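Local coordinates for protein hypothetical NUDIX hydrolase (Listeria monocytogenes, PDB 3SON) that is a putative Nudix hydrolase, probably cleaving nucleoside diphosphate-linked substrates with the help of a divalent metal, and binds a calcium ion, at residues A[7-12]-A[33-38]; A[71-76]-A[88-93]; A[23-28]-A[111-116]; A[11-16]-A[92-97]. One frame throughout, in Å; residues are numbered along the deposited sequence.

Contact 1: residues A[7-12]-A[33-38]; sequences QVLVIP and WQFVAG. With CA (calcium ion), chain C.
The Phe35 ring carries Ile11 on one face: CG1 of Ile11 stands 3.7 Å from the ring centroid, only 10° off the ring normal, in a centred CH-pi contact. Pro12 CD and the carbonyl oxygen of Val10 approach the same ring obliquely, while Phe35 CB lies 3.4 Å from Val10 O. Phe35 CG is anti to its own carbonyl carbon (chi1 -64°), and the ring lies against the Ile11 side chain. The residue itself sits in the break of strand 33-39, where the pairing begins.

Beyond Phe35 the two strands run antiparallel. Val10 N donates to Val36 O at 2.9 Å and Val8 N to Gly38 O at 2.8 Å; Gly38 N returns a bond to Val8 O, and the bond from Val36 N to Val10 O is weak. The side chains of Val10 and Val36 lie side by side and point the same way, their CB atoms 3.7 Å apart, and they face helix 46-58 together with Val8. Ile11 and Leu9 face helix 128-142 instead. At the far end, the bend of Gln7 at chi2 (-78°) sets its CD 3.6 Å from Gly38 O, a contact without a hydrogen bond.

Ala37 and Leu9 form a non-hydrogen-bonded pair, so the Ala37 carbonyl is turned away from strand 7-12. Ala37 O binds the calcium ion at 2.3 Å, alongside two waters and the carboxylates of Glu53 and Glu57 from helix 46-58. The ladder thus leaves one main-chain oxygen available as a metal ligand and holds the strand that presents it.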
loop_
_atom_site.group_PDB
_atom_site.type_symbol
_atom_site.label_atom_id
_atom_site.label_comp_id
_atom_site.label_asym_id
_atom_site.label_seq_id
_atom_site.Cartn_x
_atom_site.Cartn_y
_atom_site.Cartn_z
ATOM N N GLN A 7 3.301 12.005 0.093
ATOM C CA GLN A 7 4.587 11.501 0.460
ATOM C C GLN A 7 5.301 10.910 -0.753
ATOM O O GLN A 7 4.664 10.515 -1.742
ATOM C CB GLN A 7 4.425 10.350 1.450
ATOM C CG GLN A 7 4.097 10.782 2.868
ATOM C CD GLN A 7 5.299 11.282 3.597
ATOM O OE1 GLN A 7 6.336 10.609 3.686
ATOM N NE2 GLN A 7 5.203 12.471 4.082
ATOM N N VAL A 8 6.602 10.912 -0.701
ATOM C CA VAL A 8 7.358 10.212 -1.683
ATOM C C VAL A 8 8.227 9.130 -1.048
ATOM O O VAL A 8 8.597 9.205 0.174
ATOM C CB VAL A 8 8.166 11.158 -2.631
ATOM C CG1 VAL A 8 7.286 12.288 -3.267
ATOM C CG2 VAL A 8 9.356 11.812 -1.887
ATOM N N LEU A 9 8.474 8.085 -1.833
ATOM C CA LEU A 9 9.409 7.031 -1.488
ATOM C C LEU A 9 10.416 6.984 -2.632
ATOM O O LEU A 9 10.053 7.125 -3.809
ATOM C CB LEU A 9 8.716 5.678 -1.305
ATOM C CG LEU A 9 9.566 4.498 -0.819
ATOM C CD1 LEU A 9 9.576 4.467 0.701
ATOM C CD2 LEU A 9 9.006 3.194 -1.381
ATOM N N VAL A 10 11.684 6.848 -2.288
ATOM C CA VAL A 10 12.753 6.751 -3.310
ATOM C C VAL A 10 13.742 5.621 -3.004
ATOM O O VAL A 10 14.318 5.583 -1.913
ATOM C CB VAL A 10 13.542 8.054 -3.424
ATOM C CG1 VAL A 10 14.529 7.961 -4.546
ATOM C CG2 VAL A 10 12.624 9.256 -3.612
ATOM N N ILE A 11 13.881 4.674 -3.950
ATOM C CA ILE A 11 14.695 3.483 -3.772
ATOM C C ILE A 11 16.003 3.694 -4.517
ATOM O O ILE A 11 16.008 3.777 -5.738
ATOM C CB ILE A 11 14.002 2.231 -4.348
ATOM C CG1 ILE A 11 12.646 2.002 -3.666
ATOM C CG2 ILE A 11 14.883 0.944 -4.228
ATOM C CD1 ILE A 11 11.844 0.874 -4.278
ATOM N N PRO A 12 17.123 3.802 -3.796
ATOM C CA PRO A 12 18.425 3.875 -4.524
ATOM C C PRO A 12 18.807 2.501 -5.066
ATOM O O PRO A 12 18.451 1.473 -4.458
ATOM C CB PRO A 12 19.416 4.250 -3.407
ATOM C CG PRO A 12 18.580 4.590 -2.227
ATOM C CD PRO A 12 17.342 3.759 -2.347
ATOM N N TRP A 33 14.801 -0.340 9.035
ATOM C CA TRP A 33 15.446 -0.176 7.743
ATOM C C TRP A 33 14.376 0.392 6.840
ATOM O O TRP A 33 13.199 -0.022 6.908
ATOM C CB TRP A 33 15.869 -1.527 7.198
ATOM C CG TRP A 33 17.038 -2.143 7.845
ATOM C CD1 TRP A 33 17.049 -3.028 8.920
ATOM C CD2 TRP A 33 18.427 -1.890 7.539
ATOM N NE1 TRP A 33 18.323 -3.350 9.254
ATOM C CE2 TRP A 33 19.199 -2.683 8.478
ATOM C CE3 TRP A 33 19.097 -1.084 6.623
ATOM C CZ2 TRP A 33 20.585 -2.697 8.474
ATOM C CZ3 TRP A 33 20.496 -1.119 6.608
ATOM C CH2 TRP A 33 21.223 -1.914 7.537
ATOM N N GLN A 34 14.728 1.411 6.080
ATOM C CA GLN A 34 13.785 2.090 5.181
ATOM C C GLN A 34 14.476 2.663 3.936
ATOM O O GLN A 34 15.726 2.696 3.797
ATOM C CB GLN A 34 13.055 3.265 5.911
ATOM C CG GLN A 34 14.042 4.379 6.367
ATOM C CD GLN A 34 13.481 5.436 7.316
ATOM O OE1 GLN A 34 14.269 6.229 7.874
ATOM N NE2 GLN A 34 12.136 5.540 7.419
ATOM N N PHE A 35 13.650 3.142 3.019
ATOM C CA PHE A 35 14.110 3.891 1.866
ATOM C C PHE A 35 14.071 5.405 2.139
ATOM O O PHE A 35 13.800 5.811 3.271
ATOM C CB PHE A 35 13.283 3.515 0.624
ATOM C CG PHE A 35 13.433 2.064 0.192
ATOM C CD1 PHE A 35 14.657 1.536 -0.096
ATOM C CD2 PHE A 35 12.295 1.254 -0.054
ATOM C CE1 PHE A 35 14.774 0.202 -0.552
ATOM C CE2 PHE A 35 12.400 -0.078 -0.448
ATOM C CZ PHE A 35 13.643 -0.611 -0.705
ATOM N N VAL A 36 14.507 6.192 1.156
ATOM C CA VAL A 36 14.403 7.629 1.195
ATOM C C VAL A 36 12.910 7.957 1.273
ATOM O O VAL A 36 12.097 7.389 0.549
ATOM C CB VAL A 36 15.077 8.272 -0.041
ATOM C CG1 VAL A 36 14.712 9.758 -0.221
ATOM C CG2 VAL A 36 16.553 8.113 -0.006
ATOM N N ALA A 37 12.512 8.847 2.182
ATOM C CA ALA A 37 11.061 9.155 2.321
ATOM C C ALA A 37 10.887 10.592 2.751
ATOM O O ALA A 37 11.712 11.124 3.527
ATOM C CB ALA A 37 10.397 8.226 3.348
ATOM N N GLY A 38 9.817 11.223 2.315
ATOM C CA GLY A 38 9.541 12.569 2.771
ATOM C C GLY A 38 8.250 13.100 2.241
ATOM O O GLY A 38 7.748 12.612 1.247
HETATM CA CA CA C . 13.064 12.739 4.489
HETATM O O HOH W 1 13.719 14.733 4.951
HETATM O O HOH W 2 11.019 12.460 6.180
#

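Contact 2: residues A[71-76]-A[88-93]; sequences SHASIP and VPEYCF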
loop_
_atom_site.group_PDB
_atom_site.type_symbol
_atom_site.label_atom_id
_atom_site.label_comp_id
_atom_site.label_asym_id
_atom_site.label_seq_id
_atom_site.Cartn_x
_atom_site.Cartn_y
_atom_site.Cartn_z
ATOM N N SER A 71 3.985 1.797 -8.513
ATOM C CA SER A 71 3.514 1.381 -7.206
ATOM C C SER A 71 3.134 2.587 -6.372
ATOM O O SER A 71 3.877 3.539 -6.284
ATOM C CB SER A 71 4.568 0.503 -6.471
ATOM O OG SER A 71 4.788 -0.725 -7.104
ATOM N N HIS A 72 1.946 2.544 -5.807
ATOM C CA HIS A 72 1.444 3.613 -4.989
ATOM C C HIS A 72 0.677 3.047 -3.823
ATOM O O HIS A 72 0.034 2.005 -3.957
ATOM C CB HIS A 72 0.568 4.522 -5.901
ATOM C CG HIS A 72 -0.476 5.305 -5.170
ATOM N ND1 HIS A 72 -1.458 4.708 -4.466
ATOM C CD2 HIS A 72 -0.682 6.679 -5.053
ATOM C CE1 HIS A 72 -2.231 5.644 -3.885
ATOM N NE2 HIS A 72 -1.773 6.858 -4.270
ATOM N N ALA A 73 0.718 3.720 -2.669
ATOM C CA ALA A 73 -0.050 3.315 -1.477
ATOM C C ALA A 73 -0.588 4.506 -0.661
ATOM O O ALA A 73 -0.108 5.583 -0.753
ATOM C CB ALA A 73 0.791 2.428 -0.555
ATOM N N SER A 74 -1.649 4.282 0.087
ATOM C CA SER A 74 -2.177 5.321 0.948
ATOM C C SER A 74 -1.572 5.108 2.307
ATOM O O SER A 74 -1.269 3.971 2.688
ATOM C CB SER A 74 -3.713 5.249 0.959
ATOM O OG SER A 74 -4.204 5.429 -0.350
ATOM N N ILE A 75 -1.318 6.164 3.041
ATOM C CA ILE A 75 -0.818 6.035 4.405
ATOM C C ILE A 75 -1.700 6.825 5.332
ATOM O O ILE A 75 -2.099 7.932 4.981
ATOM C CB ILE A 75 0.618 6.602 4.538
ATOM C CG1 ILE A 75 1.583 5.968 3.560
ATOM C CG2 ILE A 75 1.162 6.385 5.945
ATOM C CD1 ILE A 75 2.920 6.710 3.549
ATOM N N PRO A 76 -2.006 6.278 6.542
ATOM C CA PRO A 76 -2.757 7.039 7.571
ATOM C C PRO A 76 -2.024 8.350 7.730
ATOM O O PRO A 76 -0.803 8.378 7.948
ATOM C CB PRO A 76 -2.679 6.137 8.798
ATOM C CG PRO A 76 -2.568 4.755 8.216
ATOM C CD PRO A 76 -1.777 4.878 6.948
ATOM N N VAL A 88 -3.036 9.733 2.941
ATOM C CA VAL A 88 -2.375 10.470 1.828
ATOM C C VAL A 88 -1.647 9.522 0.934
ATOM O O VAL A 88 -1.266 8.383 1.358
ATOM C CB VAL A 88 -1.353 11.537 2.298
ATOM C CG1 VAL A 88 -2.060 12.759 2.857
ATOM C CG2 VAL A 88 -0.355 10.950 3.281
ATOM N N PRO A 89 -1.445 9.913 -0.324
ATOM C CA PRO A 89 -0.792 8.981 -1.175
ATOM C C PRO A 89 0.711 9.022 -1.007
ATOM O O PRO A 89 1.275 10.063 -0.689
ATOM C CB PRO A 89 -1.159 9.484 -2.586
ATOM C CG PRO A 89 -1.301 10.916 -2.414
ATOM C CD PRO A 89 -1.932 11.107 -1.084
ATOM N N GLU A 90 1.318 7.883 -1.236
ATOM C CA GLU A 90 2.754 7.735 -1.294
ATOM C C GLU A 90 3.184 7.312 -2.727
ATOM O O GLU A 90 2.834 6.211 -3.214
ATOM C CB GLU A 90 3.202 6.666 -0.295
ATOM C CG GLU A 90 4.677 6.499 -0.229
ATOM C CD GLU A 90 5.108 5.348 0.656
ATOM O OE1 GLU A 90 4.710 4.172 0.384
ATOM O OE2 GLU A 90 5.842 5.625 1.626
ATOM N N TYR A 91 3.936 8.167 -3.393
ATOM C CA TYR A 91 4.401 7.936 -4.750
ATOM C C TYR A 91 5.814 7.454 -4.692
ATOM O O TYR A 91 6.563 7.917 -3.893
ATOM C CB TYR A 91 4.357 9.240 -5.537
ATOM C CG TYR A 91 2.975 9.877 -5.605
ATOM C CD1 TYR A 91 2.026 9.370 -6.465
ATOM C CD2 TYR A 91 2.616 10.942 -4.776
ATOM C CE1 TYR A 91 0.770 9.919 -6.533
ATOM C CE2 TYR A 91 1.353 11.524 -4.840
ATOM C CZ TYR A 91 0.434 10.987 -5.731
ATOM O OH TYR A 91 -0.819 11.500 -5.864
ATOM N N CYS A 92 6.198 6.558 -5.607
ATOM C CA CYS A 92 7.426 5.913 -5.494
ATOM C C CYS A 92 8.370 6.157 -6.643
ATOM O O CYS A 92 7.931 6.265 -7.850
ATOM C CB CYS A 92 7.216 4.407 -5.388
ATOM S SG CYS A 92 6.245 3.881 -3.977
ATOM N N PHE A 93 9.672 6.088 -6.347
ATOM C CA PHE A 93 10.704 6.375 -7.361
ATOM C C PHE A 93 11.960 5.549 -7.170
ATOM O O PHE A 93 12.121 4.929 -6.155
ATOM C CB PHE A 93 11.114 7.879 -7.331
ATOM C CG PHE A 93 10.001 8.838 -7.542
ATOM C CD1 PHE A 93 9.133 9.152 -6.526
ATOM C CD2 PHE A 93 9.797 9.414 -8.786
ATOM C CE1 PHE A 93 8.106 10.036 -6.719
ATOM C CE2 PHE A 93 8.745 10.319 -8.980
ATOM C CZ PHE A 93 7.880 10.572 -7.969
HETATM O O HOH W 3 4.195 5.704 -7.684
#
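His72 and Tyr91 lie side by side on one face of the paired strands, the imidazole turning its edge toward the phenol face in an offset edge-to-face pair. The ring planes stand at 68° with centroids 5.6 Å apart, and the touching atoms are His72 CD2 and Tyr91 CE1, 3.8 Å from each other. A chi1 of 155° puts His72 CG anti to its backbone N; the imidazole crosses Pro89 obliquely, with NE2 3.2 Å from Pro89 CB.

On the other face Ile75 meets the extended Glu90 chain at an angle, its CD1 3.7 Å from Glu90 OE2 and also close to Glu90 CB. The second oxygen, Glu90 OE1, is hydrogen-bonded to Ser129 of helix 128-142. Between the faces, Glu90 N donates to Ala73 O at 2.7 Å, and Ile75 and Val88 exchange two bonds; the return bond from Ala73 N is weak. Toward Ser71 the strands spread, and a water accepts from Cys92 N at 3.0 Å.

His72 also stacks on His72 of the second subunit, while Ser74 OG bonds to the backbone N of that residue. This is an antiparallel beta hairpin, strands 66-76 and 87-96, whose outer strand meets the second subunit.

Contact 3: residues A[23-28]-A[111-116]; sequences GVLHRT and SELRWV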
loop_
_atom_site.group_PDB
_atom_site.type_symbol
_atom_site.label_atom_id
_atom_site.label_comp_id
_atom_site.label_asym_id
_atom_site.label_seq_id
_atom_site.Cartn_x
_atom_site.Cartn_y
_atom_site.Cartn_z
ATOM N N GLY A 23 19.736 -0.028 -2.154
ATOM C CA GLY A 23 20.219 0.723 -1.048
ATOM C C GLY A 23 19.150 0.875 0.055
ATOM O O GLY A 23 18.059 1.367 -0.179
ATOM N N VAL A 24 19.422 0.301 1.222
ATOM C CA VAL A 24 18.503 0.462 2.347
ATOM C C VAL A 24 19.212 1.210 3.451
ATOM O O VAL A 24 20.411 1.061 3.636
ATOM C CB VAL A 24 17.989 -0.872 2.897
ATOM C CG1 VAL A 24 17.293 -1.662 1.803
ATOM C CG2 VAL A 24 19.134 -1.753 3.414
ATOM N N LEU A 25 18.424 1.953 4.231
ATOM C CA LEU A 25 18.945 2.869 5.266
ATOM C C LEU A 25 18.505 2.433 6.613
ATOM O O LEU A 25 17.334 2.156 6.801
ATOM C CB LEU A 25 18.435 4.287 5.007
ATOM C CG LEU A 25 18.831 4.958 3.668
ATOM C CD1 LEU A 25 17.975 6.198 3.382
ATOM C CD2 LEU A 25 20.286 5.395 3.679
ATOM N N HIS A 26 19.454 2.363 7.544
ATOM C CA HIS A 26 19.136 2.003 8.864
ATOM C C HIS A 26 19.013 3.264 9.666
ATOM O O HIS A 26 19.829 4.177 9.538
ATOM C CB HIS A 26 20.203 1.131 9.411
ATOM C CG HIS A 26 19.849 0.566 10.737
ATOM N ND1 HIS A 26 20.295 1.124 11.898
ATOM C CD2 HIS A 26 19.111 -0.551 11.084
ATOM C CE1 HIS A 26 19.785 0.424 12.940
ATOM N NE2 HIS A 26 19.082 -0.616 12.448
ATOM N N ARG A 27 17.941 3.362 10.457
ATOM C CA ARG A 27 17.738 4.554 11.261
ATOM C C ARG A 27 18.684 4.691 12.495
ATOM O O ARG A 27 19.105 3.699 13.152
ATOM C CB ARG A 27 16.303 4.628 11.756
ATOM C CG ARG A 27 15.310 4.945 10.631
ATOM C CD ARG A 27 13.965 5.327 11.255
ATOM N NE ARG A 27 13.992 6.584 12.035
ATOM C CZ ARG A 27 13.865 7.774 11.488
ATOM N NH1 ARG A 27 13.784 7.900 10.158
ATOM N NH2 ARG A 27 13.871 8.876 12.250
ATOM N N THR A 28 19.059 5.924 12.783
ATOM C CA THR A 28 19.870 6.185 13.995
ATOM C C THR A 28 19.128 5.877 15.276
ATOM O O THR A 28 19.730 5.298 16.235
ATOM C CB THR A 28 20.425 7.639 14.001
ATOM O OG1 THR A 28 21.256 7.802 12.845
ATOM C CG2 THR A 28 21.227 7.938 15.322
ATOM N N SER A 111 22.135 5.597 10.215
ATOM C CA SER A 111 23.405 5.036 10.707
ATOM C C SER A 111 24.177 4.222 9.680
ATOM O O SER A 111 25.325 3.921 9.891
ATOM C CB SER A 111 23.172 4.137 11.919
ATOM O OG SER A 111 22.400 2.984 11.636
ATOM N N GLU A 112 23.532 3.898 8.600
ATOM C CA GLU A 112 24.128 3.038 7.609
ATOM C C GLU A 112 23.276 3.086 6.341
ATOM O O GLU A 112 22.054 3.073 6.412
ATOM C CB GLU A 112 24.260 1.584 8.177
ATOM C CG GLU A 112 24.605 0.527 7.121
ATOM C CD GLU A 112 24.852 -0.830 7.661
ATOM O OE1 GLU A 112 24.823 -1.030 8.901
ATOM O OE2 GLU A 112 25.161 -1.742 6.845
ATOM N N LEU A 113 23.963 3.103 5.181
ATOM C CA LEU A 113 23.377 2.738 3.892
ATOM C C LEU A 113 23.995 1.348 3.591
ATOM O O LEU A 113 25.233 1.207 3.669
ATOM C CB LEU A 113 23.822 3.673 2.792
ATOM C CG LEU A 113 23.404 3.390 1.307
ATOM C CD1 LEU A 113 21.913 3.471 1.131
ATOM C CD2 LEU A 113 24.127 4.239 0.257
ATOM N N ARG A 114 23.153 0.347 3.347
ATOM C CA ARG A 114 23.607 -0.957 2.953
ATOM C C ARG A 114 23.095 -1.316 1.557
ATOM O O ARG A 114 21.906 -1.177 1.246
ATOM C CB ARG A 114 23.145 -1.979 4.009
ATOM C CG ARG A 114 23.811 -3.347 3.871
ATOM C CD ARG A 114 23.098 -4.330 4.795
ATOM N NE ARG A 114 23.549 -4.191 6.183
ATOM C CZ ARG A 114 23.145 -4.945 7.208
ATOM N NH1 ARG A 114 22.283 -5.944 7.046
ATOM N NH2 ARG A 114 23.644 -4.733 8.427
ATOM N N TRP A 115 24.027 -1.755 0.722
ATOM C CA TRP A 115 23.765 -2.175 -0.654
ATOM C C TRP A 115 23.584 -3.679 -0.619
ATOM O O TRP A 115 24.514 -4.435 -0.227
ATOM C CB TRP A 115 24.975 -1.827 -1.514
ATOM C CG TRP A 115 25.096 -0.389 -1.769
ATOM C CD1 TRP A 115 26.066 0.469 -1.323
ATOM C CD2 TRP A 115 24.175 0.429 -2.517
ATOM N NE1 TRP A 115 25.812 1.759 -1.736
ATOM C CE2 TRP A 115 24.672 1.786 -2.450
ATOM C CE3 TRP A 115 22.986 0.183 -3.193
ATOM C CZ2 TRP A 115 24.009 2.854 -3.054
ATOM C CZ3 TRP A 115 22.315 1.268 -3.756
ATOM C CH2 TRP A 115 22.846 2.561 -3.735
ATOM N N VAL A 116 22.363 -4.138 -0.919
ATOM C CA VAL A 116 21.964 -5.519 -0.698
ATOM C C VAL A 116 21.236 -6.067 -1.922
ATOM O O VAL A 116 20.738 -5.325 -2.751
ATOM C CB VAL A 116 21.023 -5.607 0.532
ATOM C CG1 VAL A 116 21.769 -5.154 1.793
ATOM C CG2 VAL A 116 19.781 -4.725 0.327
#
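His26 ND1 donates to Ser111 OG at 2.8 Å, with the hydroxyl oxygen near the imidazole plane. Ser111 OG gets there with a chi1 of 64°, between its backbone N and carbonyl carbon, and Ser111 N bonds to the His26 carbonyl as well, so one serine grips the histidine at both backbone and ring. On the opposite face of the pair, Leu25 CD2 packs 3.6 Å from Leu113 CD1, and Leu113 CG lies over one face of the Trp115 indole, toward its rim. Gly23 fits beside that ring, its N 3.3 Å from Trp115 CZ3 and its CA close to Trp115 CE3 and CZ3.

The main chains set this register. Val24 and Arg114 exchange two nearly straight bonds, Val24 N to Arg114 O at 2.9 Å and Arg114 N to Val24 O at 2.8 Å, and His26 N donates to Glu112 O. Within segment 111-116, Arg114 NE forms a salt bridge to Glu112 OE2 at 3.0 Å, approaching from above the carboxylate plane.

Further out, Asp31 takes the other imidazole nitrogen of His26, and the Trp33 ring meets the His26 ring edge-to-face. Trp115 continues over Pro12 and Ile14 of strand 7-15. The antiparallel pairing of 20-27 with 110-116 adds a further strand to the curled mixed sheet characteristic of the Nudix fold.

Contact 4: residues A[11-16]-A[92-97]; sequences IPFIKT and CFAIDL
Ile11 N donates to Phe93 O at 2.8 Å, and Ile11 O in turn accepts from Ile95 N at 3.0 Å, opening a parallel ladder of four hydrogen bonds. Phe13 repeats the pattern: its N bonds to Ile95 O at 2.9 Å and its O receives Leu97 N at 2.9 Å, both donors lying nearly on the line of the acceptor carbonyl. Ile11 thus bridges Phe93 and Ile95, and Phe13 bridges Ile95 and Leu97, the last just past the strand's end.

Around this ladder the Phe13 side chain does most of the packing. Its CG sits between the backbone N and the carbonyl carbon (chi1 67°), and the ring extends over the neighbouring strand. Asp96 CA lies over one ring face, 4.0 Å from the centroid and offset toward the rim, while Ala94 CB comes to the ring edge, 3.8 Å from CE1. The Asp96 carboxylate is turned 26° from the ring plane, with CG 3.7 Å from Phe13 CE2; its OD1 is hydrogen-bonded to Thr98. Leu141 of helix 128-142 and Met146 also touch the Phe13 side chain. On the other face of the sheet, Pro12 CB packs 3.8 Å from Leu97 CD1 and beside Ile95 CG2.

Because the residues flanking Pro12 supply every bond from this strand, the missing N-H of the proline costs the ladder nothing, and its carbonyl, facing the other way, pairs with Gly23 of strand 20-27.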
loop_
_atom_site.group_PDB
_atom_site.type_symbol
_atom_site.label_atom_id
_atom_site.label_comp_id
_atom_site.label_asym_id
_atom_site.label_seq_id
_atom_site.Cartn_x
_atom_site.Cartn_y
_atom_site.Cartn_z
ATOM N N ILE A 11 13.881 4.674 -3.950
ATOM C CA ILE A 11 14.695 3.483 -3.772
ATOM C C ILE A 11 16.003 3.694 -4.517
ATOM O O ILE A 11 16.008 3.777 -5.738
ATOM C CB ILE A 11 14.002 2.231 -4.348
ATOM C CG1 ILE A 11 12.646 2.002 -3.666
ATOM C CG2 ILE A 11 14.883 0.944 -4.228
ATOM C CD1 ILE A 11 11.844 0.874 -4.278
ATOM N N PRO A 12 17.123 3.802 -3.796
ATOM C CA PRO A 12 18.425 3.875 -4.524
ATOM C C PRO A 12 18.807 2.501 -5.066
ATOM O O PRO A 12 18.451 1.473 -4.458
ATOM C CB PRO A 12 19.416 4.250 -3.407
ATOM C CG PRO A 12 18.580 4.590 -2.227
ATOM C CD PRO A 12 17.342 3.759 -2.347
ATOM N N PHE A 13 19.474 2.440 -6.232
ATOM C CA PHE A 13 19.998 1.167 -6.731
ATOM C C PHE A 13 21.311 1.361 -7.492
ATOM O O PHE A 13 21.623 2.476 -7.934
ATOM C CB PHE A 13 19.003 0.425 -7.629
ATOM C CG PHE A 13 18.738 1.110 -8.922
ATOM C CD1 PHE A 13 17.770 2.103 -9.010
ATOM C CD2 PHE A 13 19.486 0.799 -10.070
ATOM C CE1 PHE A 13 17.528 2.733 -10.188
ATOM C CE2 PHE A 13 19.233 1.421 -11.265
ATOM C CZ PHE A 13 18.289 2.409 -11.341
ATOM N N ILE A 14 22.093 0.272 -7.602
ATOM C CA ILE A 14 23.365 0.303 -8.345
ATOM C C ILE A 14 23.430 -0.943 -9.189
ATOM O O ILE A 14 22.940 -2.001 -8.774
ATOM C CB ILE A 14 24.623 0.354 -7.457
ATOM C CG1 ILE A 14 24.590 -0.756 -6.410
ATOM C CG2 ILE A 14 24.756 1.691 -6.761
ATOM C CD1 ILE A 14 25.810 -0.774 -5.484
ATOM N N LYS A 15 23.988 -0.805 -10.391
ATOM C CA LYS A 15 24.321 -1.950 -11.239
ATOM C C LYS A 15 25.728 -2.466 -10.926
ATOM O O LYS A 15 26.697 -1.731 -11.070
ATOM C CB LYS A 15 24.278 -1.555 -12.711
ATOM C CG LYS A 15 24.281 -2.764 -13.656
ATOM C CD LYS A 15 24.497 -2.389 -15.135
ATOM C CE LYS A 15 23.799 -3.353 -16.077
ATOM N NZ LYS A 15 23.916 -4.777 -15.654
ATOM N N THR A 16 25.827 -3.720 -10.488
ATOM C CA THR A 16 27.126 -4.397 -10.290
ATOM C C THR A 16 27.473 -5.255 -11.515
ATOM O O THR A 16 26.659 -5.407 -12.430
ATOM C CB THR A 16 27.103 -5.311 -9.051
ATOM O OG1 THR A 16 25.997 -6.229 -9.138
ATOM C CG2 THR A 16 26.988 -4.489 -7.789
ATOM N N CYS A 92 6.198 6.558 -5.607
ATOM C CA CYS A 92 7.426 5.913 -5.494
ATOM C C CYS A 92 8.370 6.157 -6.643
ATOM O O CYS A 92 7.931 6.265 -7.850
ATOM C CB CYS A 92 7.216 4.407 -5.388
ATOM S SG CYS A 92 6.245 3.881 -3.977
ATOM N N PHE A 93 9.672 6.088 -6.347
ATOM C CA PHE A 93 10.704 6.375 -7.361
ATOM C C PHE A 93 11.960 5.549 -7.170
ATOM O O PHE A 93 12.121 4.929 -6.155
ATOM C CB PHE A 93 11.114 7.879 -7.331
ATOM C CG PHE A 93 10.001 8.838 -7.542
ATOM C CD1 PHE A 93 9.133 9.152 -6.526
ATOM C CD2 PHE A 93 9.797 9.414 -8.786
ATOM C CE1 PHE A 93 8.106 10.036 -6.719
ATOM C CE2 PHE A 93 8.745 10.319 -8.980
ATOM C CZ PHE A 93 7.880 10.572 -7.969
ATOM N N ALA A 94 12.914 5.671 -8.089
ATOM C CA ALA A 94 14.195 5.000 -7.961
ATOM C C ALA A 94 15.313 5.850 -8.499
ATOM O O ALA A 94 15.103 6.674 -9.371
ATOM C CB ALA A 94 14.147 3.675 -8.676
ATOM N N ILE A 95 16.497 5.745 -7.891
ATOM C CA ILE A 95 17.582 6.562 -8.287
ATOM C C ILE A 95 18.763 5.703 -8.547
ATOM O O ILE A 95 19.113 4.870 -7.688
ATOM C CB ILE A 95 17.816 7.691 -7.216
ATOM C CG1 ILE A 95 18.993 8.620 -7.576
ATOM C CG2 ILE A 95 17.992 7.141 -5.778
ATOM C CD1 ILE A 95 18.933 9.898 -6.777
ATOM N N ASP A 96 19.389 5.918 -9.719
ATOM C CA ASP A 96 20.584 5.167 -10.093
ATOM C C ASP A 96 21.813 5.825 -9.550
ATOM O O ASP A 96 22.208 6.887 -10.038
ATOM C CB ASP A 96 20.657 5.043 -11.641
ATOM C CG ASP A 96 21.710 4.042 -12.140
ATOM O OD1 ASP A 96 22.543 3.542 -11.338
ATOM O OD2 ASP A 96 21.675 3.724 -13.377
ATOM N N LEU A 97 22.482 5.182 -8.588
ATOM C CA LEU A 97 23.718 5.720 -8.062
ATOM C C LEU A 97 24.940 4.892 -8.464
ATOM O O LEU A 97 25.975 4.981 -7.795
ATOM C CB LEU A 97 23.653 5.827 -6.554
ATOM C CG LEU A 97 22.415 6.554 -5.950
ATOM C CD1 LEU A 97 22.395 6.420 -4.439
ATOM C CD2 LEU A 97 22.376 8.010 -6.349
#

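In the fold
Contacts 1 and 4 share strand 7-15: contact 1 pairs its first half with 33-38, contact 4 its second half with 92-97, and both hold Ile11 and Pro12. Contacts 2 and 4 follow each other along strand 87-96, overlapping at Cys92 and Phe93, centres about 18 Å apart. Leu9 N, 2.8 Å from Tyr91 O, joins contacts 1 and 2, and Gln34 N, 2.8 Å from Leu25 O, joins contacts 1 and 3. Contacts 2 and 3 do not touch, their centres about 21 Å apart on opposite sides of the chain centre. Contact 1 alone supplies a calcium ligand; the side chains of Arg27 in contact 3 and Glu90 in contact 2 are about 7 and 11 Å from it.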